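Minor fimbrium subunit Mfa5 (Porphyromonas gingivalis ATCC 33277, PDB 6TO1) serves as an accessory, tip-associated adhesion subunit of the minor (type V) fimbriae, which mediate biofilm formation and attachment to host cells and other oral bacteria. Local coordinates at residues K94-V99 against P522-K527; N107-D112 against A473-I478; I422-T427 against T468-A473; L528-I533 against W581-K586. All blocks are in the same frame, centred on the assembly; numbering follows the deposited sequence.

Contact 1 (K94-V99 against P522-K527)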
loop_
_atom_site.group_PDB
_atom_site.type_symbol
_atom_site.label_atom_id
_atom_site.label_comp_id
_atom_site.label_asym_id
_atom_site.label_seq_id
_atom_site.Cartn_x
_atom_site.Cartn_y
_atom_site.Cartn_z
ATOM N N LYS A 94 -9.737 16.403 -2.195
ATOM C CA LYS A 94 -9.545 17.777 -1.763
ATOM C C LYS A 94 -10.927 18.379 -1.588
ATOM O O LYS A 94 -11.816 18.124 -2.395
ATOM C CB LYS A 94 -8.714 18.555 -2.782
ATOM C CG LYS A 94 -8.480 20.029 -2.426
ATOM C CD LYS A 94 -7.653 20.724 -3.493
ATOM C CE LYS A 94 -7.569 22.223 -3.208
ATOM N NZ LYS A 94 -7.162 22.960 -4.428
ATOM N N TYR A 95 -11.098 19.169 -0.532
ATOM C CA TYR A 95 -12.380 19.826 -0.339
ATOM C C TYR A 95 -12.202 21.048 0.547
ATOM O O TYR A 95 -11.276 21.129 1.364
ATOM C CB TYR A 95 -13.408 18.870 0.273
ATOM C CG TYR A 95 -12.820 17.992 1.360
ATOM C CD1 TYR A 95 -12.734 18.438 2.666
ATOM C CD2 TYR A 95 -12.338 16.716 1.066
ATOM C CE1 TYR A 95 -12.185 17.648 3.659
ATOM C CE2 TYR A 95 -11.807 15.916 2.058
ATOM C CZ TYR A 95 -11.736 16.388 3.354
ATOM O OH TYR A 95 -11.210 15.606 4.358
ATOM N N ALA A 96 -13.140 21.987 0.389
ATOM C CA ALA A 96 -13.171 23.223 1.164
ATOM C C ALA A 96 -14.400 23.191 2.059
ATOM O O ALA A 96 -15.523 23.084 1.563
ATOM C CB ALA A 96 -13.211 24.445 0.247
ATOM N N VAL A 97 -14.195 23.307 3.366
ATOM C CA VAL A 97 -15.296 23.265 4.321
ATOM C C VAL A 97 -15.534 24.693 4.829
ATOM O O VAL A 97 -14.621 25.297 5.402
ATOM C CB VAL A 97 -15.014 22.306 5.490
ATOM C CG1 VAL A 97 -16.218 22.266 6.438
ATOM C CG2 VAL A 97 -14.680 20.893 4.962
ATOM N N PRO A 98 -16.724 25.248 4.648
ATOM C CA PRO A 98 -16.985 26.590 5.193
ATOM C C PRO A 98 -16.815 26.580 6.701
ATOM O O PRO A 98 -17.245 25.651 7.388
ATOM C CB PRO A 98 -18.435 26.869 4.786
ATOM C CG PRO A 98 -18.747 25.865 3.692
ATOM C CD PRO A 98 -17.898 24.673 3.973
ATOM N N VAL A 99 -16.195 27.636 7.217
ATOM C CA VAL A 99 -15.958 27.767 8.647
ATOM C C VAL A 99 -17.254 28.270 9.272
ATOM O O VAL A 99 -17.777 29.319 8.879
ATOM C CB VAL A 99 -14.782 28.706 8.919
ATOM C CG1 VAL A 99 -14.552 28.885 10.415
ATOM C CG2 VAL A 99 -13.510 28.146 8.256
ATOM N N PRO A 522 -9.162 17.064 -7.019
ATOM C CA PRO A 522 -10.386 17.810 -7.335
ATOM C C PRO A 522 -10.269 19.286 -6.979
ATOM O O PRO A 522 -9.393 19.704 -6.220
ATOM C CB PRO A 522 -11.453 17.133 -6.468
ATOM C CG PRO A 522 -10.840 15.900 -5.915
ATOM C CD PRO A 522 -9.366 16.066 -5.954
ATOM N N ARG A 523 -11.198 20.067 -7.526
ATOM C CA ARG A 523 -11.144 21.529 -7.473
ATOM C C ARG A 523 -12.332 22.084 -6.700
ATOM O O ARG A 523 -13.435 22.199 -7.262
ATOM C CB ARG A 523 -11.125 22.091 -8.896
ATOM C CG ARG A 523 -9.857 21.761 -9.701
ATOM C CD ARG A 523 -8.847 22.896 -9.653
ATOM N NE ARG A 523 -9.303 24.064 -10.421
ATOM C CZ ARG A 523 -9.189 24.183 -11.740
ATOM N NH1 ARG A 523 -8.621 23.219 -12.445
ATOM N NH2 ARG A 523 -9.644 25.262 -12.358
ATOM N N PRO A 524 -12.154 22.462 -5.431
ATOM C CA PRO A 524 -13.254 23.080 -4.687
ATOM C C PRO A 524 -13.668 24.423 -5.280
ATOM O O PRO A 524 -12.851 25.179 -5.825
ATOM C CB PRO A 524 -12.678 23.253 -3.271
ATOM C CG PRO A 524 -11.491 22.316 -3.198
ATOM C CD PRO A 524 -10.940 22.330 -4.601
ATOM N N THR A 525 -14.948 24.732 -5.143
ATOM C CA THR A 525 -15.461 26.009 -5.623
ATOM C C THR A 525 -16.324 26.631 -4.540
ATOM O O THR A 525 -17.075 25.927 -3.869
ATOM C CB THR A 525 -16.284 25.855 -6.912
ATOM O OG1 THR A 525 -17.405 24.991 -6.694
ATOM C CG2 THR A 525 -15.448 25.299 -8.028
ATOM N N VAL A 526 -16.240 27.964 -4.394
ATOM C CA VAL A 526 -16.880 28.633 -3.273
ATOM C C VAL A 526 -17.480 29.953 -3.750
ATOM O O VAL A 526 -16.973 30.600 -4.677
ATOM C CB VAL A 526 -15.922 28.903 -2.087
ATOM C CG1 VAL A 526 -15.325 27.602 -1.552
ATOM C CG2 VAL A 526 -14.832 29.839 -2.476
ATOM N N LYS A 527 -18.572 30.334 -3.101
ATOM C CA LYS A 527 -19.157 31.675 -3.222
ATOM C C LYS A 527 -19.092 32.382 -1.873
ATOM O O LYS A 527 -19.342 31.776 -0.823
ATOM C CB LYS A 527 -20.603 31.585 -3.721
ATOM C CG LYS A 527 -20.725 30.993 -5.113
ATOM C CD LYS A 527 -22.184 30.728 -5.532
ATOM C CE LYS A 527 -22.214 30.009 -6.882
ATOM N NZ LYS A 527 -23.571 29.628 -7.322
HETATM O O HOH W 1 -7.315 21.403 -6.908
#
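Lys94 to Ala96 and Pro522 to Val526 run almost parallel, their end-to-end directions 7° apart, with the CA atoms of Lys94 and Pro522 separated by 5.6 Å and the two backbones held by no direct hydrogen bond. The packing is carried by Lys94. Its CG stands anti to the backbone N (chi1 179°) and the chain beyond is fully extended, so that the methylenes reach over the 522-527 segment and cross the ring of Pro524 at about a right angle. On the way CD passes the carbonyl oxygen of Pro522 (Lys94 CD to Pro522 O, 3.4 Å), and CE rests on the ring carbon CD of Pro524 at 3.6 Å. The end of the chain is not a free amine: NZ is joined covalently to CG of Asn501, the intramolecular isopeptide bond of this protein. Lys94 lies on strand 90-98 of one antiparallel sheet and Asn501 begins strand 501-510 of another, so the link ties the two sheets together, comparable to the Lys-Asn cross-links of Gram-positive pilins. The amide nitrogen still takes part in a polar bridge: water 1 accepts from Lys94 NZ (2.9 Å) and donates to Pro522 O (2.8 Å). Further along, Ala96 points its methyl at the other segment, where CB meets Pro524 CB at 3.8 Å and Val526 CG1 at 4.2 Å, while Pro524 CG lies against the backbone of Tyr95 at CA. Val526 also packs on Trp111 of strand 110-119, and Arg523 is tied to Asp499 by a salt bridge.

Contact 2 (N107-D112 against A473-I478)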
loop_
_atom_site.group_PDB
_atom_site.type_symbol
_atom_site.label_atom_id
_atom_site.label_comp_id
_atom_site.label_asym_id
_atom_site.label_seq_id
_atom_site.Cartn_x
_atom_site.Cartn_y
_atom_site.Cartn_z
ATOM N N ASN A 107 -12.786 37.195 9.562
ATOM C CA ASN A 107 -13.383 37.322 8.238
ATOM C C ASN A 107 -14.283 36.118 8.048
ATOM O O ASN A 107 -13.783 34.990 7.939
ATOM C CB ASN A 107 -12.313 37.412 7.153
ATOM C CG ASN A 107 -12.902 37.570 5.754
ATOM O OD1 ASN A 107 -14.095 37.316 5.510
ATOM N ND2 ASN A 107 -12.055 37.991 4.815
ATOM N N PRO A 108 -15.608 36.314 8.004
ATOM C CA PRO A 108 -16.509 35.164 7.902
ATOM C C PRO A 108 -16.409 34.443 6.579
ATOM O O PRO A 108 -16.924 33.326 6.471
ATOM C CB PRO A 108 -17.896 35.784 8.092
ATOM C CG PRO A 108 -17.723 37.175 7.573
ATOM C CD PRO A 108 -16.347 37.593 7.991
ATOM N N ASN A 109 -15.812 35.060 5.560
ATOM C CA ASN A 109 -15.599 34.392 4.268
ATOM C C ASN A 109 -14.342 33.544 4.428
ATOM O O ASN A 109 -13.239 33.919 4.037
ATOM C CB ASN A 109 -15.469 35.411 3.144
ATOM C CG ASN A 109 -16.742 36.247 2.961
ATOM O OD1 ASN A 109 -17.782 35.752 2.540
ATOM N ND2 ASN A 109 -16.635 37.537 3.242
ATOM N N ALA A 110 -14.513 32.387 5.064
ATOM C CA ALA A 110 -13.389 31.551 5.446
ATOM C C ALA A 110 -13.736 30.092 5.186
ATOM O O ALA A 110 -14.860 29.657 5.434
ATOM C CB ALA A 110 -13.017 31.740 6.917
ATOM N N TRP A 111 -12.748 29.346 4.711
ATOM C CA TRP A 111 -12.922 27.927 4.426
ATOM C C TRP A 111 -11.674 27.197 4.880
ATOM O O TRP A 111 -10.557 27.704 4.756
ATOM C CB TRP A 111 -13.146 27.661 2.924
ATOM C CG TRP A 111 -14.372 28.311 2.353
ATOM C CD1 TRP A 111 -15.588 27.725 2.136
ATOM C CD2 TRP A 111 -14.495 29.670 1.895
ATOM N NE1 TRP A 111 -16.458 28.638 1.593
ATOM C CE2 TRP A 111 -15.807 29.838 1.439
ATOM C CE3 TRP A 111 -13.620 30.755 1.842
ATOM C CZ2 TRP A 111 -16.266 31.051 0.935
ATOM C CZ3 TRP A 111 -14.080 31.948 1.346
ATOM C CH2 TRP A 111 -15.382 32.083 0.898
ATOM N N ASP A 112 -11.869 25.981 5.379
ATOM C CA ASP A 112 -10.752 25.109 5.713
ATOM C C ASP A 112 -10.575 24.118 4.565
ATOM O O ASP A 112 -11.480 23.337 4.269
ATOM C CB ASP A 112 -10.993 24.387 7.032
ATOM C CG ASP A 112 -10.797 25.292 8.239
ATOM O OD1 ASP A 112 -9.847 26.096 8.255
ATOM O OD2 ASP A 112 -11.614 25.176 9.167
ATOM N N ALA A 473 -11.357 34.900 1.734
ATOM C CA ALA A 473 -11.593 35.711 0.538
ATOM C C ALA A 473 -11.053 37.132 0.734
ATOM O O ALA A 473 -11.242 37.736 1.793
ATOM C CB ALA A 473 -13.079 35.773 0.213
ATOM N N ASP A 474 -10.364 37.648 -0.291
ATOM C CA ASP A 474 -9.839 39.023 -0.345
ATOM C C ASP A 474 -10.865 39.849 -1.121
ATOM O O ASP A 474 -10.897 39.836 -2.360
ATOM C CB ASP A 474 -8.461 39.017 -0.996
ATOM C CG ASP A 474 -7.860 40.389 -1.160
ATOM O OD1 ASP A 474 -8.559 41.404 -0.995
ATOM O OD2 ASP A 474 -6.661 40.433 -1.476
ATOM N N LEU A 475 -11.763 40.516 -0.387
ATOM C CA LEU A 475 -12.921 41.135 -1.028
ATOM C C LEU A 475 -12.511 42.212 -2.028
ATOM O O LEU A 475 -13.128 42.349 -3.091
ATOM C CB LEU A 475 -13.848 41.732 0.038
ATOM C CG LEU A 475 -14.881 40.759 0.604
ATOM C CD1 LEU A 475 -14.197 39.640 1.390
ATOM C CD2 LEU A 475 -15.927 41.448 1.488
ATOM N N ASP A 476 -11.513 43.028 -1.683
ATOM C CA ASP A 476 -11.141 44.121 -2.581
ATOM C C ASP A 476 -10.511 43.583 -3.864
ATOM O O ASP A 476 -10.744 44.118 -4.951
ATOM C CB ASP A 476 -10.170 45.072 -1.892
ATOM C CG ASP A 476 -10.827 45.922 -0.806
ATOM O OD1 ASP A 476 -12.026 46.239 -0.912
ATOM O OD2 ASP A 476 -10.120 46.274 0.155
ATOM N N TYR A 477 -9.701 42.529 -3.760
ATOM C CA TYR A 477 -9.165 41.905 -4.968
ATOM C C TYR A 477 -10.285 41.371 -5.854
ATOM O O TYR A 477 -10.281 41.571 -7.078
ATOM C CB TYR A 477 -8.189 40.782 -4.607
ATOM C CG TYR A 477 -7.510 40.228 -5.829
ATOM C CD1 TYR A 477 -6.272 40.715 -6.244
ATOM C CD2 TYR A 477 -8.120 39.248 -6.591
ATOM C CE1 TYR A 477 -5.662 40.215 -7.380
ATOM C CE2 TYR A 477 -7.531 38.756 -7.722
ATOM C CZ TYR A 477 -6.301 39.229 -8.105
ATOM O OH TYR A 477 -5.734 38.716 -9.241
ATOM N N ILE A 478 -11.239 40.647 -5.258
ATOM C CA ILE A 478 -12.354 40.098 -6.019
ATOM C C ILE A 478 -13.164 41.225 -6.650
ATOM O O ILE A 478 -13.576 41.142 -7.810
ATOM C CB ILE A 478 -13.221 39.197 -5.114
ATOM C CG1 ILE A 478 -12.393 37.960 -4.692
ATOM C CG2 ILE A 478 -14.481 38.792 -5.784
ATOM C CD1 ILE A 478 -12.980 37.183 -3.596
#
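Asn107 OD1, on the amide that also reaches across to Ala473, takes two donors from Asn109: the backbone N at 2.8 Å, which stands well above the plane of the amide carbonyl, and, weakly, ND2. The first bond makes an Asx turn. Asn107 CG is anti to the backbone N (chi1 -179°); from the amide it carries, ND2 gives a weak, bent bond to Ala473 O (3.1 Å, 130° at the hydrogen). Beside it Ala473 N donates to Asn109 O at 3.1 Å in a straighter bond (161° at the hydrogen), so the two polar backbone atoms of Ala473 are met by Asn107 and Asn109, two residues of one Asx turn. Asn109, the centre of an inverse gamma turn, lays CB against the methyl of Ala473 (CB to CB 3.8 Å), and its ND2 meets CD1 of Leu475 at 3.7 Å, the two side chains crossing at about a right angle. The principal partners of the Asn109 amide lie in the 528-533 segment: OD1 accepts from Gly529 N and ND2 donates to Tyr530 O. From the strand side, Trp111 brings CZ3 up to Ala473, whose N lies at the ring edge near its plane. The contact thus sits where strand 463-473 ends against strand 110-119 and helix 475-480 starts, with Asp474 as N-cap, its OD1 accepting from Tyr477 N at 3.2 Å. That carboxylate is probably stabilised by the helix start, and the paired amides of Asn107 and Asn109 satisfy backbone groups at a largely buried junction without adding charge.

Contact 3 (I422-T427 against T468-A473)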
loop_
_atom_site.group_PDB
_atom_site.type_symbol
_atom_site.label_atom_id
_atom_site.label_comp_id
_atom_site.label_asym_id
_atom_site.label_seq_id
_atom_site.Cartn_x
_atom_site.Cartn_y
_atom_site.Cartn_z
ATOM N N ILE A 422 -6.465 34.101 0.119
ATOM C CA ILE A 422 -5.191 34.115 0.821
ATOM C C ILE A 422 -5.232 33.098 1.949
ATOM O O ILE A 422 -6.296 32.770 2.482
ATOM C CB ILE A 422 -4.877 35.518 1.349
ATOM C CG1 ILE A 422 -5.942 35.950 2.335
ATOM C CG2 ILE A 422 -4.843 36.531 0.202
ATOM C CD1 ILE A 422 -5.753 37.405 2.800
ATOM N N VAL A 423 -4.065 32.572 2.274
ATOM C CA VAL A 423 -3.934 31.537 3.280
ATOM C C VAL A 423 -3.679 32.212 4.613
ATOM O O VAL A 423 -2.758 33.023 4.745
ATOM C CB VAL A 423 -2.808 30.551 2.932
ATOM C CG1 VAL A 423 -2.757 29.457 3.990
ATOM C CG2 VAL A 423 -3.028 29.930 1.572
ATOM N N LYS A 424 -4.508 31.890 5.594
ATOM C CA LYS A 424 -4.382 32.480 6.920
ATOM C C LYS A 424 -2.970 32.279 7.445
ATOM O O LYS A 424 -2.421 31.179 7.379
ATOM C CB LYS A 424 -5.414 31.838 7.846
ATOM C CG LYS A 424 -5.427 32.391 9.272
ATOM C CD LYS A 424 -6.526 31.740 10.086
ATOM C CE LYS A 424 -6.572 32.255 11.532
ATOM N NZ LYS A 424 -6.878 33.703 11.580
ATOM N N ASN A 425 -2.366 33.380 7.883
ATOM C CA ASN A 425 -1.120 33.463 8.642
ATOM C C ASN A 425 0.132 33.196 7.830
ATOM O O ASN A 425 1.218 33.092 8.412
ATOM C CB ASN A 425 -1.122 32.529 9.856
ATOM C CG ASN A 425 -2.073 32.986 10.938
ATOM O OD1 ASN A 425 -2.406 34.168 11.021
ATOM N ND2 ASN A 425 -2.542 32.050 11.752
ATOM N N LEU A 426 0.034 33.095 6.512
ATOM C CA LEU A 426 1.211 32.860 5.683
ATOM C C LEU A 426 1.635 34.213 5.111
ATOM O O LEU A 426 1.022 34.729 4.171
ATOM C CB LEU A 426 0.934 31.835 4.592
ATOM C CG LEU A 426 0.466 30.467 5.088
ATOM C CD1 LEU A 426 0.703 29.411 3.978
ATOM C CD2 LEU A 426 1.113 30.014 6.378
ATOM N N THR A 427 2.681 34.790 5.701
ATOM C CA THR A 427 3.159 36.107 5.310
ATOM C C THR A 427 4.494 36.069 4.589
ATOM O O THR A 427 4.800 37.009 3.847
ATOM C CB THR A 427 3.304 37.012 6.542
ATOM O OG1 THR A 427 4.278 36.447 7.432
ATOM C CG2 THR A 427 1.979 37.146 7.264
ATOM N N THR A 468 -4.260 20.574 6.094
ATOM C CA THR A 468 -5.426 21.437 6.165
ATOM C C THR A 468 -4.935 22.844 6.492
ATOM O O THR A 468 -4.097 23.017 7.380
ATOM C CB THR A 468 -6.414 20.974 7.230
ATOM O OG1 THR A 468 -6.878 19.657 6.923
ATOM C CG2 THR A 468 -7.609 21.922 7.306
ATOM N N TYR A 469 -5.452 23.820 5.755
ATOM C CA TYR A 469 -5.140 25.235 5.930
ATOM C C TYR A 469 -6.410 26.040 5.720
ATOM O O TYR A 469 -7.300 25.636 4.969
ATOM C CB TYR A 469 -4.037 25.702 4.953
ATOM C CG TYR A 469 -4.321 25.489 3.480
ATOM C CD1 TYR A 469 -4.928 26.479 2.720
ATOM C CD2 TYR A 469 -3.976 24.294 2.831
ATOM C CE1 TYR A 469 -5.196 26.300 1.365
ATOM C CE2 TYR A 469 -4.250 24.111 1.459
ATOM C CZ TYR A 469 -4.845 25.114 0.732
ATOM O OH TYR A 469 -5.113 24.971 -0.617
ATOM N N ARG A 470 -6.481 27.197 6.375
ATOM C CA ARG A 470 -7.611 28.105 6.230
ATOM C C ARG A 470 -7.312 29.171 5.183
ATOM O O ARG A 470 -6.200 29.713 5.128
ATOM C CB ARG A 470 -7.949 28.778 7.560
ATOM C CG ARG A 470 -9.213 29.619 7.518
ATOM C CD ARG A 470 -9.794 29.893 8.912
ATOM N NE ARG A 470 -10.313 28.668 9.508
ATOM C CZ ARG A 470 -11.007 28.617 10.640
ATOM N NH1 ARG A 470 -11.289 29.734 11.308
ATOM N NH2 ARG A 470 -11.438 27.449 11.086
ATOM N N ILE A 471 -8.300 29.433 4.336
ATOM C CA ILE A 471 -8.225 30.514 3.361
ATOM C C ILE A 471 -9.289 31.555 3.692
ATOM O O ILE A 471 -10.377 31.239 4.184
ATOM C CB ILE A 471 -8.394 30.074 1.888
ATOM C CG1 ILE A 471 -9.730 29.394 1.660
ATOM C CG2 ILE A 471 -7.238 29.193 1.448
ATOM C CD1 ILE A 471 -9.979 29.015 0.201
ATOM N N TYR A 472 -8.978 32.800 3.357
ATOM C CA TYR A 472 -9.940 33.883 3.412
ATOM C C TYR A 472 -10.139 34.453 2.016
ATOM O O TYR A 472 -9.190 34.545 1.230
ATOM C CB TYR A 472 -9.452 35.030 4.304
ATOM C CG TYR A 472 -9.340 34.727 5.763
ATOM C CD1 TYR A 472 -10.429 34.285 6.486
ATOM C CD2 TYR A 472 -8.135 34.905 6.426
ATOM C CE1 TYR A 472 -10.319 34.023 7.846
ATOM C CE2 TYR A 472 -8.019 34.635 7.788
ATOM C CZ TYR A 472 -9.118 34.201 8.484
ATOM O OH TYR A 472 -9.031 33.927 9.832
ATOM N N ALA A 473 -11.357 34.900 1.734
ATOM C CA ALA A 473 -11.593 35.711 0.538
ATOM C C ALA A 473 -11.053 37.132 0.734
ATOM O O ALA A 473 -11.242 37.736 1.793
ATOM C CB ALA A 473 -13.079 35.773 0.213
#
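Val423 sets its two methyls on the face that carries Tyr469 and Ile471: CG1 lies 3.9 Å from CD1 of the Tyr469 ring, the side chains crossing at about a right angle, and CG2 is 4.3 Å from CG2 of Ile471. Val423 and Ile471 form a non-hydrogen-bonded antiparallel pair. Next to it Ile422 and Tyr472 are the hydrogen-bonded pair, joined by Ile422 N to Tyr472 O (3.0 Å) and Tyr472 N to Ile422 O (2.8 Å). Short strand 421-423 thereby pairs with strand 463-473, which on its other side pairs with strand 110-119 (Ile471 with Trp111). Lys424 N adds a bond to Arg470 O as the chain enters a type II turn from Val423 to Leu426. At the polar edge the Lys424 methylenes pass beside the Tyr472 ring, CG near CE2. A bend at the last torsion (chi4 63°) then places NZ in the plane of the ring, where it donates to Tyr472 OH at 2.8 Å. Lys424 NZ also forms a salt bridge with Glu106, while Asp104 binds both Tyr472 OH and Arg470, itself also salt-bridged to Asp112. These acids probably offset the repulsion between Lys424 and Arg470.

Contact 4 (L528-I533 against W581-K586)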
loop_
_atom_site.group_PDB
_atom_site.type_symbol
_atom_site.label_atom_id
_atom_site.label_comp_id
_atom_site.label_asym_id
_atom_site.label_seq_id
_atom_site.Cartn_x
_atom_site.Cartn_y
_atom_site.Cartn_z
ATOM N N LEU A 528 -18.727 33.663 -1.907
ATOM C CA LEU A 528 -18.633 34.448 -0.686
ATOM C C LEU A 528 -19.998 34.534 -0.006
ATOM O O LEU A 528 -21.041 34.575 -0.663
ATOM C CB LEU A 528 -18.125 35.858 -1.005
ATOM C CG LEU A 528 -16.619 36.043 -1.010
ATOM C CD1 LEU A 528 -16.032 35.145 -2.082
ATOM C CD2 LEU A 528 -16.291 37.478 -1.303
ATOM N N GLY A 529 -19.982 34.541 1.324
ATOM C CA GLY A 529 -21.209 34.637 2.093
ATOM C C GLY A 529 -21.507 36.032 2.639
ATOM O O GLY A 529 -22.652 36.307 3.007
ATOM N N TYR A 530 -20.499 36.903 2.701
ATOM C CA TYR A 530 -20.640 38.246 3.270
ATOM C C TYR A 530 -19.846 39.281 2.494
ATOM O O TYR A 530 -18.683 39.065 2.158
ATOM C CB TYR A 530 -20.171 38.281 4.751
ATOM C CG TYR A 530 -20.983 37.339 5.601
ATOM C CD1 TYR A 530 -22.142 37.761 6.241
ATOM C CD2 TYR A 530 -20.637 35.990 5.693
ATOM C CE1 TYR A 530 -22.914 36.877 6.963
ATOM C CE2 TYR A 530 -21.394 35.111 6.408
ATOM C CZ TYR A 530 -22.525 35.549 7.045
ATOM O OH TYR A 530 -23.271 34.653 7.762
ATOM N N GLY A 531 -20.458 40.444 2.263
ATOM C CA GLY A 531 -19.783 41.558 1.645
ATOM C C GLY A 531 -19.692 42.744 2.592
ATOM O O GLY A 531 -20.027 42.649 3.779
ATOM N N VAL A 532 -19.174 43.846 2.050
ATOM C CA VAL A 532 -19.047 45.089 2.799
ATOM C C VAL A 532 -19.467 46.256 1.925
ATOM O O VAL A 532 -19.459 46.183 0.698
ATOM C CB VAL A 532 -17.617 45.335 3.308
ATOM C CG1 VAL A 532 -17.177 44.239 4.249
ATOM C CG2 VAL A 532 -16.637 45.480 2.144
ATOM N N ILE A 533 -19.828 47.361 2.584
ATOM C CA ILE A 533 -20.065 48.629 1.911
ATOM C C ILE A 533 -19.265 49.680 2.654
ATOM O O ILE A 533 -19.485 49.905 3.850
ATOM C CB ILE A 533 -21.560 48.988 1.846
ATOM C CG1 ILE A 533 -22.237 48.035 0.864
ATOM C CG2 ILE A 533 -21.764 50.452 1.409
ATOM C CD1 ILE A 533 -23.766 48.071 0.826
ATOM N N TRP A 581 -20.141 43.113 8.100
ATOM C CA TRP A 581 -20.338 41.996 7.171
ATOM C C TRP A 581 -21.802 41.843 6.773
ATOM O O TRP A 581 -22.649 41.423 7.568
ATOM C CB TRP A 581 -19.781 40.704 7.779
ATOM C CG TRP A 581 -18.375 40.802 8.209
ATOM C CD1 TRP A 581 -17.913 40.926 9.482
ATOM C CD2 TRP A 581 -17.217 40.757 7.370
ATOM N NE1 TRP A 581 -16.545 40.989 9.486
ATOM C CE2 TRP A 581 -16.096 40.892 8.197
ATOM C CE3 TRP A 581 -17.026 40.646 5.991
ATOM C CZ2 TRP A 581 -14.793 40.890 7.698
ATOM C CZ3 TRP A 581 -15.726 40.658 5.497
ATOM C CH2 TRP A 581 -14.637 40.774 6.339
ATOM N N ILE A 582 -22.094 42.162 5.517
ATOM C CA ILE A 582 -23.451 42.127 4.979
ATOM C C ILE A 582 -23.676 40.764 4.342
ATOM O O ILE A 582 -22.992 40.401 3.378
ATOM C CB ILE A 582 -23.672 43.257 3.959
ATOM C CG1 ILE A 582 -23.351 44.598 4.624
ATOM C CG2 ILE A 582 -25.034 43.171 3.368
ATOM C CD1 ILE A 582 -23.251 45.764 3.653
ATOM N N LYS A 583 -24.647 40.027 4.869
ATOM C CA LYS A 583 -24.954 38.702 4.355
ATOM C C LYS A 583 -25.402 38.767 2.904
ATOM O O LYS A 583 -26.289 39.548 2.542
ATOM C CB LYS A 583 -26.046 38.062 5.205
ATOM C CG LYS A 583 -26.396 36.622 4.805
ATOM C CD LYS A 583 -26.942 35.859 6.010
ATOM C CE LYS A 583 -27.098 34.362 5.713
ATOM N NZ LYS A 583 -27.259 33.582 6.975
ATOM N N LEU A 584 -24.810 37.905 2.078
ATOM C CA LEU A 584 -25.034 37.900 0.646
ATOM C C LEU A 584 -25.988 36.785 0.247
ATOM O O LEU A 584 -26.081 35.756 0.925
ATOM C CB LEU A 584 -23.712 37.720 -0.099
ATOM C CG LEU A 584 -22.681 38.818 0.073
ATOM C CD1 LEU A 584 -21.377 38.501 -0.623
ATOM C CD2 LEU A 584 -23.265 40.171 -0.423
ATOM N N ASP A 585 -26.694 36.995 -0.873
ATOM C CA ASP A 585 -27.535 35.955 -1.459
ATOM C C ASP A 585 -26.680 35.180 -2.457
ATOM O O ASP A 585 -26.394 35.670 -3.559
ATOM C CB ASP A 585 -28.768 36.543 -2.136
ATOM C CG ASP A 585 -29.616 35.486 -2.829
ATOM O OD1 ASP A 585 -29.280 34.279 -2.753
ATOM O OD2 ASP A 585 -30.627 35.872 -3.457
ATOM N N LYS A 586 -26.271 33.972 -2.076
ATOM C CA LYS A 586 -25.370 33.198 -2.910
ATOM C C LYS A 586 -26.040 32.622 -4.142
ATOM O O LYS A 586 -25.334 32.154 -5.050
ATOM C CB LYS A 586 -24.765 32.042 -2.099
ATOM C CG LYS A 586 -23.898 32.475 -0.945
ATOM C CD LYS A 586 -23.243 31.236 -0.327
ATOM C CE LYS A 586 -22.274 31.579 0.777
ATOM N NZ LYS A 586 -21.428 30.381 1.114
HETATM O O HOH W 2 -24.665 34.176 2.614
HETATM O O HOH W 3 -25.481 35.364 9.096
#
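The side chains of Tyr530 and Trp581 cross at about a right angle, meeting at their roots, Tyr530 CB to Trp581 CB 3.9 Å. Tyr530 CG is anti to its carbonyl carbon (chi1 -60°), and the ring is flanked obliquely by the backbone of the opposite strand, with CD1 3.5 Å from Lys583 CA and CE1 near Lys583 CB. In the plane of that ring, at its edge, water 3 binds the hydroxyl (2.7 Å from Tyr530 OH) and more weakly accepts from Lys583 NZ. Trp581 takes Val532 alongside: the two side chains point the same way, and CG1 of the valine lies near CE3 and CZ3 of the indole. Pro108 and Leu475 also pack on Trp581. These groups decorate an antiparallel pairing of strands 530-539 and 582-583, part of a mixed sheet. Gly531 and Ile582 form the hydrogen-bonded pair, with Ile582 N donating to Gly531 O at 2.7 Å and Gly531 N to Ile582 O at 2.8 Å; Tyr530 and Lys583 are the non-hydrogen-bonded pair. Gly529 O receives Leu584 N from well above its carbonyl plane, at 2.8 Å, and also accepts from water 2, which donates to Leu584 O as well. Leu584 packs against the bare backbone of Gly531, its CG 3.5 Å from Gly531 N. Ile582 and Ile533 meet CD1 to CD1 at 3.7 Å, in a cluster that also includes Tyr594 and Ile628. The extended chain of Lys586 lays CE over Gly529 CA and beside the buried Leu528 O, which has no hydrogen-bond partner in the model.

How the contacts relate
Contacts 1, 2 and 3 all reach one antiparallel sheet: strand 90-98 lies beside 110-119, which in turn pairs with 463-473, and 421-423 adds the next strand. Contact 2 continues directly from contact 3 through Ala473 and is only about 9 Å away between centres. Contact 4 belongs to the next sheet, yet abuts contact 2 through the amide of Asn109. Contacts 1, 2 and 4 are buried; contact 3 is only partly buried and has a lysine, an arginine and nearby acids at its edge. Contact 1 relies on a covalent link and proline packing, contact 2 on amides, and contacts 3 and 4 on strand pairing.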